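Local coordinates for protein arginine kinase (Anthopleura japonica, PDB 4RF6) that catalyses the reversible transfer of a phosphate group from ATP to L-arginine and carries two tandem phosphagen kinase units in one chain, at residues K41-E44 with S45-K49; K383-L386 with R387-L390; K657-E661 with F662-A666. All coordinates share one frame; numbering follows the deposited sequence.

Interaction 1: residues K41-E44 with S45-K49; sequences KVFE and SLKNK
The phenyl ring of Phe43 receives Lys47 CB over one face. CB stands 3.8 Å above the ring plane, displaced toward the rim, and makes a CH-pi contact 4.2 Å from the centroid. Lys47 crosses the Phe43 side chain at about a right angle, and its CD comes within 3.7 Å of Phe43 CE2. CG of Lys47 sits between its own backbone N and carbonyl carbon (chi1 68°). From there the aliphatic chain runs extended past the ring. The ring of Trp58 meets the Phe43 ring with its plane nearly perpendicular. Pro20, Leu38 and Leu57 also pack on Phe43, and Leu57 reaches Leu46 too.

The two segments take in most of helix 40-46, in the N-terminal domain of the first phosphagen kinase unit. A type I turn from Leu46 to Lys49 follows. Ser45 N gives a regular helical bond to Lys41 O at 2.9 Å. One residue on, the pattern mixes. Leu46 N bonds to Phe43 O at 3.2 Å, coming from above the carbonyl plane, and only weakly to Val42 O. Phe43 O also takes a weak bond from Lys47 N.

On another side of the helix, Val42 and Leu46 lie side by side, with Val42 CG1 4.0 Å from Leu46 CD1. Lys41 NZ forms a salt bridge with Glu44 OE1 at 3.5 Å.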
ATOM      1  N   LYS A  41      15.634  49.859  -1.340  1.00 33.45           N
ATOM      2  CA  LYS A  41      16.794  50.077  -2.195  1.00 35.91           C
ATOM      3  C   LYS A  41      16.974  48.967  -3.234  1.00 36.78           C
ATOM      4  O   LYS A  41      17.340  49.235  -4.386  1.00 34.59           O
ATOM      5  CB  LYS A  41      18.056  50.238  -1.352  1.00 39.15           C
ATOM      6  CG  LYS A  41      18.130  51.567  -0.607  1.00 40.34           C
ATOM      7  CD  LYS A  41      18.009  52.743  -1.570  1.00 40.38           C
ATOM      8  CE  LYS A  41      18.303  54.067  -0.871  1.00 40.85           C
ATOM      9  NZ  LYS A  41      18.403  55.204  -1.836  1.00 39.30           N
ATOM     10  N   VAL A  42      16.727  47.725  -2.818  1.00 33.92           N
ATOM     11  CA  VAL A  42      16.697  46.601  -3.749  1.00 31.05           C
ATOM     12  C   VAL A  42      15.632  46.874  -4.799  1.00 28.85           C
ATOM     13  O   VAL A  42      15.872  46.692  -5.993  1.00 29.80           O
ATOM     14  CB  VAL A  42      16.411  45.258  -3.046  1.00 30.86           C
ATOM     15  CG1 VAL A  42      16.182  44.148  -4.068  1.00 29.30           C
ATOM     16  CG2 VAL A  42      17.559  44.882  -2.133  1.00 31.17           C
ATOM     17  N   PHE A  43      14.463  47.332  -4.353  1.00 28.01           N
ATOM     18  CA  PHE A  43      13.371  47.655  -5.268  1.00 31.03           C
ATOM     19  C   PHE A  43      13.759  48.767  -6.249  1.00 31.93           C
ATOM     20  O   PHE A  43      13.566  48.627  -7.460  1.00 32.49           O
ATOM     21  CB  PHE A  43      12.091  48.044  -4.513  1.00 31.58           C
ATOM     22  CG  PHE A  43      10.884  48.160  -5.407  1.00 30.80           C
ATOM     23  CD1 PHE A  43      10.145  47.032  -5.733  1.00 28.96           C
ATOM     24  CD2 PHE A  43      10.503  49.388  -5.938  1.00 31.26           C
ATOM     25  CE1 PHE A  43       9.040  47.122  -6.564  1.00 27.65           C
ATOM     26  CE2 PHE A  43       9.400  49.487  -6.777  1.00 30.68           C
ATOM     27  CZ  PHE A  43       8.669  48.350  -7.088  1.00 29.70           C
ATOM     28  N   GLU A  44      14.290  49.869  -5.723  1.00 35.21           N
ATOM     29  CA  GLU A  44      14.719  50.995  -6.555  1.00 37.77           C
ATOM     30  C   GLU A  44      15.740  50.576  -7.612  1.00 34.83           C
ATOM     31  O   GLU A  44      15.639  50.963  -8.776  1.00 35.48           O
ATOM     32  CB  GLU A  44      15.306  52.122  -5.696  1.00 45.86           C
ATOM     33  CG  GLU A  44      14.273  53.071  -5.094  1.00 53.16           C
ATOM     34  CD  GLU A  44      14.905  54.267  -4.394  1.00 62.66           C
ATOM     35  OE1 GLU A  44      16.147  54.409  -4.438  1.00 64.59           O
ATOM     36  OE2 GLU A  44      14.153  55.069  -3.795  1.00 66.31           O
ATOM     37  N   SER A  45      16.718  49.779  -7.198  1.00 33.10           N
ATOM     38  CA  SER A  45      17.804  49.356  -8.080  1.00 35.42           C
ATOM     39  C   SER A  45      17.340  48.465  -9.237  1.00 32.42           C
ATOM     40  O   SER A  45      17.951  48.459 -10.308  1.00 34.08           O
ATOM     41  CB  SER A  45      18.874  48.623  -7.261  1.00 41.49           C
ATOM     42  OG  SER A  45      19.880  48.076  -8.091  1.00 44.38           O
ATOM     43  N   LEU A  46      16.254  47.725  -9.019  1.00 27.74           N
ATOM     44  CA  LEU A  46      15.850  46.663  -9.939  1.00 26.97           C
ATOM     45  C   LEU A  46      14.500  46.882 -10.638  1.00 24.91           C
ATOM     46  O   LEU A  46      14.158  46.143 -11.560  1.00 27.20           O
ATOM     47  CB  LEU A  46      15.822  45.317  -9.203  1.00 27.04           C
ATOM     48  CG  LEU A  46      17.138  44.782  -8.645  1.00 22.94           C
ATOM     49  CD1 LEU A  46      16.910  43.455  -7.941  1.00 22.15           C
ATOM     50  CD2 LEU A  46      18.161  44.623  -9.759  1.00 23.28           C
ATOM     51  N   LYS A  47      13.740  47.890 -10.216  1.00 27.37           N
ATOM     52  CA  LYS A  47      12.359  48.049 -10.693  1.00 30.31           C
ATOM     53  C   LYS A  47      12.202  48.349 -12.190  1.00 28.74           C
ATOM     54  O   LYS A  47      11.111  48.183 -12.744  1.00 28.39           O
ATOM     55  CB  LYS A  47      11.618  49.107  -9.872  1.00 32.33           C
ATOM     56  CG  LYS A  47      12.126  50.523 -10.081  1.00 35.01           C
ATOM     57  CD  LYS A  47      11.447  51.487  -9.121  1.00 34.68           C
ATOM     58  CE  LYS A  47      11.718  52.929  -9.514  1.00 40.37           C
ATOM     59  NZ  LYS A  47      11.137  53.882  -8.529  1.00 42.48           N
ATOM     60  N   ASN A  48      13.278  48.781 -12.847  1.00 28.12           N
ATOM     61  CA  ASN A  48      13.203  49.134 -14.265  1.00 29.98           C
ATOM     62  C   ASN A  48      13.854  48.116 -15.204  1.00 31.34           C
ATOM     63  O   ASN A  48      13.796  48.265 -16.428  1.00 32.62           O
ATOM     64  CB  ASN A  48      13.784  50.530 -14.506  1.00 30.68           C
ATOM     65  CG  ASN A  48      12.970  51.624 -13.839  1.00 34.95           C
ATOM     66  OD1 ASN A  48      11.739  51.601 -13.865  1.00 35.93           O
ATOM     67  ND2 ASN A  48      13.655  52.585 -13.226  1.00 36.19           N
ATOM     68  N   LYS A  49      14.466  47.083 -14.626  1.00 27.90           N
ATOM     69  CA  LYS A  49      15.138  46.048 -15.407  1.00 26.40           C
ATOM     70  C   LYS A  49      14.158  44.987 -15.904  1.00 25.80           C
ATOM     71  O   LYS A  49      13.229  44.602 -15.186  1.00 28.02           O
ATOM     72  CB  LYS A  49      16.239  45.378 -14.580  1.00 29.40           C
ATOM     73  CG  LYS A  49      17.228  46.364 -13.976  1.00 34.12           C
ATOM     74  CD  LYS A  49      18.511  45.671 -13.539  1.00 35.58           C
ATOM     75  CE  LYS A  49      19.494  46.678 -12.945  1.00 37.19           C
ATOM     76  NZ  LYS A  49      20.774  46.026 -12.552  1.00 39.07           N
TER

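Interaction 2: residues K383-L386 with R387-L390; sequences KSLL and RKYL
Leu386 lies alongside Leu390, both side chains pointing the same way. Its CD1 touches Leu390 CB at 4.0 Å and comes almost as near to Leu390 CD2. Both leucines have CG anti to the backbone N (chi1 173° for Leu386), which sets the two branched ends next to each other. Together they pack on Ile413 of helix 409-418 and on Leu377.

Another side of the turn faces helix 438-448. There Leu385 CD2 makes a loose apolar contact with Tyr389 CE2, at 4.4 Å. Lys388 CG sits over the centre of the Tyr389 ring, 3.9 Å above its plane. The polar ends of Lys388 and Tyr389 share one partner. Asp447 OD2 forms a salt bridge with Lys388 NZ and a hydrogen bond with Tyr389 OH.

Arg387 bends at its second torsion and gives NH1 to the carbonyl oxygen of Pro380. Lys383 CE approaches the edge of this guanidinium, 4.3 Å from NH1. The two charged ends stay apart.

Backbone bonds close the short helix. Lys388 N reaches Ser384 O, and Tyr389 N reaches Leu385 O. Leu390 N gives a 2.8 Å bond to Leu386 O. At the start of the helix, Ser384 OG accepts from Arg387 N at 3.2 Å, with an N-H...O angle of 163°. A serine in this place, whose hydroxyl accepts from the backbone N three residues further on, is a classic helix N-cap. Here it begins helix 385-389 in the N-terminal domain of the second phosphagen kinase unit.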
ATOM      1  N   LYS A 383      -6.936 -16.837  29.107  1.00 54.04           N
ATOM      2  CA  LYS A 383      -7.228 -18.240  28.824  1.00 51.64           C
ATOM      3  C   LYS A 383      -6.927 -18.676  27.389  1.00 45.38           C
ATOM      4  O   LYS A 383      -7.460 -19.679  26.915  1.00 45.44           O
ATOM      5  CB  LYS A 383      -8.681 -18.553  29.175  1.00 55.31           C
ATOM      6  CG  LYS A 383      -8.995 -18.328  30.636  1.00 60.00           C
ATOM      7  CD  LYS A 383      -8.151 -19.238  31.517  1.00 63.96           C
ATOM      8  CE  LYS A 383      -8.137 -18.760  32.961  1.00 66.29           C
ATOM      9  NZ  LYS A 383      -9.500 -18.679  33.552  1.00 67.93           N
ATOM     10  N   SER A 384      -6.068 -17.930  26.705  1.00 41.61           N
ATOM     11  CA  SER A 384      -5.636 -18.311  25.362  1.00 38.53           C
ATOM     12  C   SER A 384      -4.816 -19.602  25.404  1.00 35.33           C
ATOM     13  O   SER A 384      -4.223 -19.937  26.434  1.00 32.78           O
ATOM     14  CB  SER A 384      -4.804 -17.196  24.734  1.00 37.89           C
ATOM     15  OG  SER A 384      -3.593 -17.008  25.444  1.00 37.06           O
ATOM     16  N   LEU A 385      -4.794 -20.334  24.293  1.00 33.68           N
ATOM     17  CA  LEU A 385      -3.973 -21.540  24.195  1.00 32.80           C
ATOM     18  C   LEU A 385      -2.493 -21.162  24.261  1.00 29.15           C
ATOM     19  O   LEU A 385      -1.647 -21.972  24.651  1.00 29.11           O
ATOM     20  CB  LEU A 385      -4.265 -22.289  22.894  1.00 32.25           C
ATOM     21  CG  LEU A 385      -5.697 -22.779  22.678  1.00 33.11           C
ATOM     22  CD1 LEU A 385      -5.864 -23.371  21.294  1.00 34.25           C
ATOM     23  CD2 LEU A 385      -6.075 -23.802  23.729  1.00 33.34           C
ATOM     24  N   LEU A 386      -2.193 -19.928  23.863  1.00 27.62           N
ATOM     25  CA  LEU A 386      -0.846 -19.380  23.965  1.00 32.17           C
ATOM     26  C   LEU A 386      -0.363 -19.437  25.406  1.00 37.30           C
ATOM     27  O   LEU A 386       0.713 -19.968  25.694  1.00 38.46           O
ATOM     28  CB  LEU A 386      -0.814 -17.935  23.462  1.00 29.08           C
ATOM     29  CG  LEU A 386       0.499 -17.182  23.678  1.00 30.11           C
ATOM     30  CD1 LEU A 386       1.648 -17.912  22.992  1.00 28.27           C
ATOM     31  CD2 LEU A 386       0.406 -15.732  23.189  1.00 26.14           C
ATOM     32  N   ARG A 387      -1.167 -18.887  26.309  1.00 37.66           N
ATOM     33  CA  ARG A 387      -0.834 -18.868  27.726  1.00 38.95           C
ATOM     34  C   ARG A 387      -0.750 -20.293  28.263  1.00 37.09           C
ATOM     35  O   ARG A 387       0.131 -20.619  29.061  1.00 37.36           O
ATOM     36  CB  ARG A 387      -1.902 -18.076  28.489  1.00 44.81           C
ATOM     37  CG  ARG A 387      -1.520 -17.656  29.906  1.00 50.13           C
ATOM     38  CD  ARG A 387      -1.704 -18.780  30.915  1.00 54.35           C
ATOM     39  NE  ARG A 387      -1.622 -18.311  32.293  1.00 60.04           N
ATOM     40  CZ  ARG A 387      -2.684 -18.051  33.048  1.00 62.75           C
ATOM     41  NH1 ARG A 387      -3.905 -18.218  32.556  1.00 63.18           N
ATOM     42  NH2 ARG A 387      -2.521 -17.631  34.294  1.00 63.20           N
ATOM     43  N   LYS A 388      -1.681 -21.134  27.826  1.00 33.83           N
ATOM     44  CA  LYS A 388      -1.771 -22.506  28.307  1.00 34.49           C
ATOM     45  C   LYS A 388      -0.491 -23.294  28.043  1.00 35.44           C
ATOM     46  O   LYS A 388      -0.063 -24.090  28.880  1.00 33.86           O
ATOM     47  CB  LYS A 388      -2.967 -23.220  27.664  1.00 33.47           C
ATOM     48  CG  LYS A 388      -3.201 -24.637  28.184  1.00 34.06           C
ATOM     49  CD  LYS A 388      -4.471 -25.234  27.604  1.00 32.73           C
ATOM     50  CE  LYS A 388      -4.749 -26.604  28.199  1.00 35.37           C
ATOM     51  NZ  LYS A 388      -5.907 -27.272  27.539  1.00 37.27           N
ATOM     52  N   TYR A 389       0.131 -23.056  26.890  1.00 34.53           N
ATOM     53  CA  TYR A 389       1.239 -23.902  26.442  1.00 33.07           C
ATOM     54  C   TYR A 389       2.624 -23.246  26.423  1.00 30.63           C
ATOM     55  O   TYR A 389       3.645 -23.941  26.470  1.00 30.99           O
ATOM     56  CB  TYR A 389       0.906 -24.526  25.080  1.00 30.78           C
ATOM     57  CG  TYR A 389      -0.233 -25.510  25.159  1.00 31.77           C
ATOM     58  CD1 TYR A 389      -0.138 -26.640  25.961  1.00 32.67           C
ATOM     59  CD2 TYR A 389      -1.406 -25.306  24.444  1.00 32.11           C
ATOM     60  CE1 TYR A 389      -1.174 -27.544  26.046  1.00 35.65           C
ATOM     61  CE2 TYR A 389      -2.452 -26.206  24.522  1.00 32.54           C
ATOM     62  CZ  TYR A 389      -2.328 -27.321  25.324  1.00 34.54           C
ATOM     63  OH  TYR A 389      -3.361 -28.218  25.411  1.00 36.41           O
ATOM     64  N   LEU A 390       2.668 -21.919  26.363  1.00 28.43           N
ATOM     65  CA  LEU A 390       3.952 -21.225  26.345  1.00 29.34           C
ATOM     66  C   LEU A 390       4.536 -21.070  27.750  1.00 31.15           C
ATOM     67  O   LEU A 390       4.327 -20.053  28.407  1.00 31.27           O
ATOM     68  CB  LEU A 390       3.851 -19.854  25.667  1.00 27.36           C
ATOM     69  CG  LEU A 390       5.205 -19.185  25.411  1.00 31.02           C
ATOM     70  CD1 LEU A 390       5.901 -19.838  24.239  1.00 34.35           C
ATOM     71  CD2 LEU A 390       5.088 -17.690  25.183  1.00 31.51           C
TER

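Interaction 3: residues K657-E661 with F662-A666; sequences KICDE and FHIQA
Glu661 and Phe662 stack by a CH-pi contact. Glu661 CG lies 3.9 Å from the centroid of the Phe662 ring, only 9° off the ring normal. The Glu661 chain has CG anti to its backbone N (chi1 168°) and continues extended. This carries the carboxylate along the ring, the two planes 11° apart. The His663 ring has Glu661 O over its centre, 3.6 Å above the plane.

Apolar contacts come from the helix side. Ile658 CG2 touches Phe662 CD2 at 4.2 Å, and Cys659 CB meets Ile664 CG1 at 4.3 Å.

Two backbone hydrogen bonds span the join. Phe662 N donates to Ile658 O at 3.1 Å, a regular helical bond. Ile664 N donates to Cys659 O at 3.0 Å, in the carbonyl plane and on a lone pair. This six-residue closure resembles a Schellman motif. His663 adopts a left-handed backbone conformation, and Cys659 and Ile664 make the apolar contact expected across such a helix end.

The turn leads helix 655-661 straight into strand 664-668, an outermost strand of the eight-stranded antiparallel sheet of the second unit. Neighbouring strand 683-688 pairs with it, Gln665 bonding to Ser687 through the backbone. Ile658, Phe662 and Ile664 all pack against helix 696-714, while Ile664 also touches Ile686 in the sheet.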
ATOM      1  N   LYS A 657     -27.302 -37.341  18.595  1.00 33.72           N
ATOM      2  CA  LYS A 657     -26.620 -38.532  18.088  1.00 35.27           C
ATOM      3  C   LYS A 657     -26.131 -38.319  16.660  1.00 31.55           C
ATOM      4  O   LYS A 657     -25.014 -38.705  16.310  1.00 27.33           O
ATOM      5  CB  LYS A 657     -27.552 -39.747  18.108  1.00 39.68           C
ATOM      6  CG  LYS A 657     -28.099 -40.148  19.469  1.00 46.37           C
ATOM      7  CD  LYS A 657     -29.039 -41.351  19.319  1.00 50.11           C
ATOM      8  CE  LYS A 657     -29.712 -41.721  20.631  1.00 53.20           C
ATOM      9  NZ  LYS A 657     -30.356 -40.536  21.261  1.00 55.40           N
ATOM     10  N   ILE A 658     -26.983 -37.709  15.841  1.00 30.91           N
ATOM     11  CA  ILE A 658     -26.673 -37.440  14.440  1.00 30.30           C
ATOM     12  C   ILE A 658     -25.509 -36.459  14.287  1.00 28.22           C
ATOM     13  O   ILE A 658     -24.550 -36.728  13.558  1.00 29.66           O
ATOM     14  CB  ILE A 658     -27.914 -36.892  13.691  1.00 29.64           C
ATOM     15  CG1 ILE A 658     -28.953 -37.997  13.500  1.00 30.50           C
ATOM     16  CG2 ILE A 658     -27.524 -36.322  12.341  1.00 26.75           C
ATOM     17  CD1 ILE A 658     -30.335 -37.486  13.110  1.00 31.47           C
ATOM     18  N   CYS A 659     -25.598 -35.323  14.969  1.00 28.12           N
ATOM     19  CA  CYS A 659     -24.538 -34.319  14.913  1.00 28.74           C
ATOM     20  C   CYS A 659     -23.211 -34.871  15.416  1.00 26.81           C
ATOM     21  O   CYS A 659     -22.146 -34.512  14.902  1.00 27.86           O
ATOM     22  CB  CYS A 659     -24.927 -33.080  15.719  1.00 30.78           C
ATOM     23  SG  CYS A 659     -26.279 -32.145  14.987  1.00 39.58           S
ATOM     24  N   ASP A 660     -23.278 -35.746  16.417  1.00 25.11           N
ATOM     25  CA  ASP A 660     -22.067 -36.327  16.994  1.00 29.20           C
ATOM     26  C   ASP A 660     -21.446 -37.398  16.093  1.00 26.60           C
ATOM     27  O   ASP A 660     -20.229 -37.434  15.917  1.00 21.14           O
ATOM     28  CB  ASP A 660     -22.340 -36.893  18.394  1.00 31.90           C
ATOM     29  CG  ASP A 660     -22.509 -35.806  19.444  1.00 36.71           C
ATOM     30  OD1 ASP A 660     -22.129 -34.646  19.175  1.00 36.08           O
ATOM     31  OD2 ASP A 660     -23.022 -36.117  20.542  1.00 39.90           O
ATOM     32  N   GLU A 661     -22.274 -38.272  15.528  1.00 26.35           N
ATOM     33  CA  GLU A 661     -21.759 -39.308  14.639  1.00 25.16           C
ATOM     34  C   GLU A 661     -21.095 -38.689  13.407  1.00 22.63           C
ATOM     35  O   GLU A 661     -20.023 -39.130  12.973  1.00 23.91           O
ATOM     36  CB  GLU A 661     -22.865 -40.276  14.205  1.00 23.86           C
ATOM     37  CG  GLU A 661     -22.440 -41.179  13.053  1.00 27.12           C
ATOM     38  CD  GLU A 661     -23.344 -42.385  12.849  1.00 32.65           C
ATOM     39  OE1 GLU A 661     -24.512 -42.353  13.296  1.00 33.23           O
ATOM     40  OE2 GLU A 661     -22.874 -43.368  12.233  1.00 31.69           O
ATOM     41  N   PHE A 662     -21.724 -37.656  12.853  1.00 19.34           N
ATOM     42  CA  PHE A 662     -21.256 -37.086  11.593  1.00 20.26           C
ATOM     43  C   PHE A 662     -20.423 -35.816  11.741  1.00 20.66           C
ATOM     44  O   PHE A 662     -20.076 -35.170  10.744  1.00 20.98           O
ATOM     45  CB  PHE A 662     -22.435 -36.888  10.635  1.00 19.98           C
ATOM     46  CG  PHE A 662     -23.073 -38.176  10.220  1.00 22.81           C
ATOM     47  CD1 PHE A 662     -22.420 -39.022   9.335  1.00 22.90           C
ATOM     48  CD2 PHE A 662     -24.297 -38.566  10.744  1.00 22.44           C
ATOM     49  CE1 PHE A 662     -22.990 -40.226   8.959  1.00 23.20           C
ATOM     50  CE2 PHE A 662     -24.871 -39.770  10.370  1.00 24.69           C
ATOM     51  CZ  PHE A 662     -24.212 -40.599   9.477  1.00 24.41           C
ATOM     52  N   HIS A 663     -20.092 -35.484  12.986  1.00 18.90           N
ATOM     53  CA  HIS A 663     -19.189 -34.381  13.297  1.00 18.81           C
ATOM     54  C   HIS A 663     -19.647 -33.065  12.681  1.00 21.62           C
ATOM     55  O   HIS A 663     -18.840 -32.305  12.139  1.00 22.66           O
ATOM     56  CB  HIS A 663     -17.757 -34.721  12.864  1.00 19.02           C
ATOM     57  CG  HIS A 663     -17.326 -36.099  13.254  1.00 22.67           C
ATOM     58  ND1 HIS A 663     -17.457 -36.580  14.540  1.00 23.43           N
ATOM     59  CD2 HIS A 663     -16.774 -37.102  12.530  1.00 28.26           C
ATOM     60  CE1 HIS A 663     -17.008 -37.823  14.589  1.00 25.79           C
ATOM     61  NE2 HIS A 663     -16.587 -38.162  13.384  1.00 28.83           N
ATOM     62  N   ILE A 664     -20.952 -32.815  12.765  1.00 22.23           N
ATOM     63  CA  ILE A 664     -21.539 -31.562  12.311  1.00 23.50           C
ATOM     64  C   ILE A 664     -22.176 -30.829  13.493  1.00 26.04           C
ATOM     65  O   ILE A 664     -22.406 -31.424  14.551  1.00 26.02           O
ATOM     66  CB  ILE A 664     -22.566 -31.791  11.184  1.00 21.67           C
ATOM     67  CG1 ILE A 664     -23.651 -32.781  11.619  1.00 23.22           C
ATOM     68  CG2 ILE A 664     -21.871 -32.318   9.930  1.00 19.70           C
ATOM     69  CD1 ILE A 664     -24.694 -33.051  10.537  1.00 22.45           C
ATOM     70  N   GLN A 665     -22.431 -29.534  13.316  1.00 24.07           N
ATOM     71  CA  GLN A 665     -23.025 -28.710  14.362  1.00 28.36           C
ATOM     72  C   GLN A 665     -24.027 -27.770  13.707  1.00 30.19           C
ATOM     73  O   GLN A 665     -23.830 -27.331  12.571  1.00 30.87           O
ATOM     74  CB  GLN A 665     -21.946 -27.902  15.088  1.00 28.66           C
ATOM     75  CG  GLN A 665     -21.201 -26.939  14.171  1.00 31.25           C
ATOM     76  CD  GLN A 665     -20.072 -26.208  14.866  1.00 38.80           C
ATOM     77  OE1 GLN A 665     -20.037 -26.111  16.096  1.00 41.88           O
ATOM     78  NE2 GLN A 665     -19.135 -25.683  14.076  1.00 37.15           N
ATOM     79  N   ALA A 666     -25.111 -27.466  14.409  1.00 34.83           N
ATOM     80  CA  ALA A 666     -26.142 -26.613  13.835  1.00 39.65           C
ATOM     81  C   ALA A 666     -26.212 -25.298  14.588  1.00 45.07           C
ATOM     82  O   ALA A 666     -26.263 -25.290  15.818  1.00 48.26           O
ATOM     83  CB  ALA A 666     -27.489 -27.311  13.859  1.00 40.35           C
TER

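In the fold
The three contacts are local and follow one another along the chain. Interaction 1 belongs to the first of the two tandem repeats, and interactions 2 and 3 to the second. Interaction 1 lies across the centre of the chain from the others. Its centre is about 79 Å from that of interaction 2 and 94 Å from that of interaction 3. Interactions 2 and 3 have centres about 28 Å apart and nearest atoms about 15 Å apart. Interaction 2 is in the N-terminal domain of its unit and interaction 3 in the C-terminal catalytic domain. Val42 of interaction 1 is about 9 Å, side chain to side chain, from Val74, a probable substrate-binding residue.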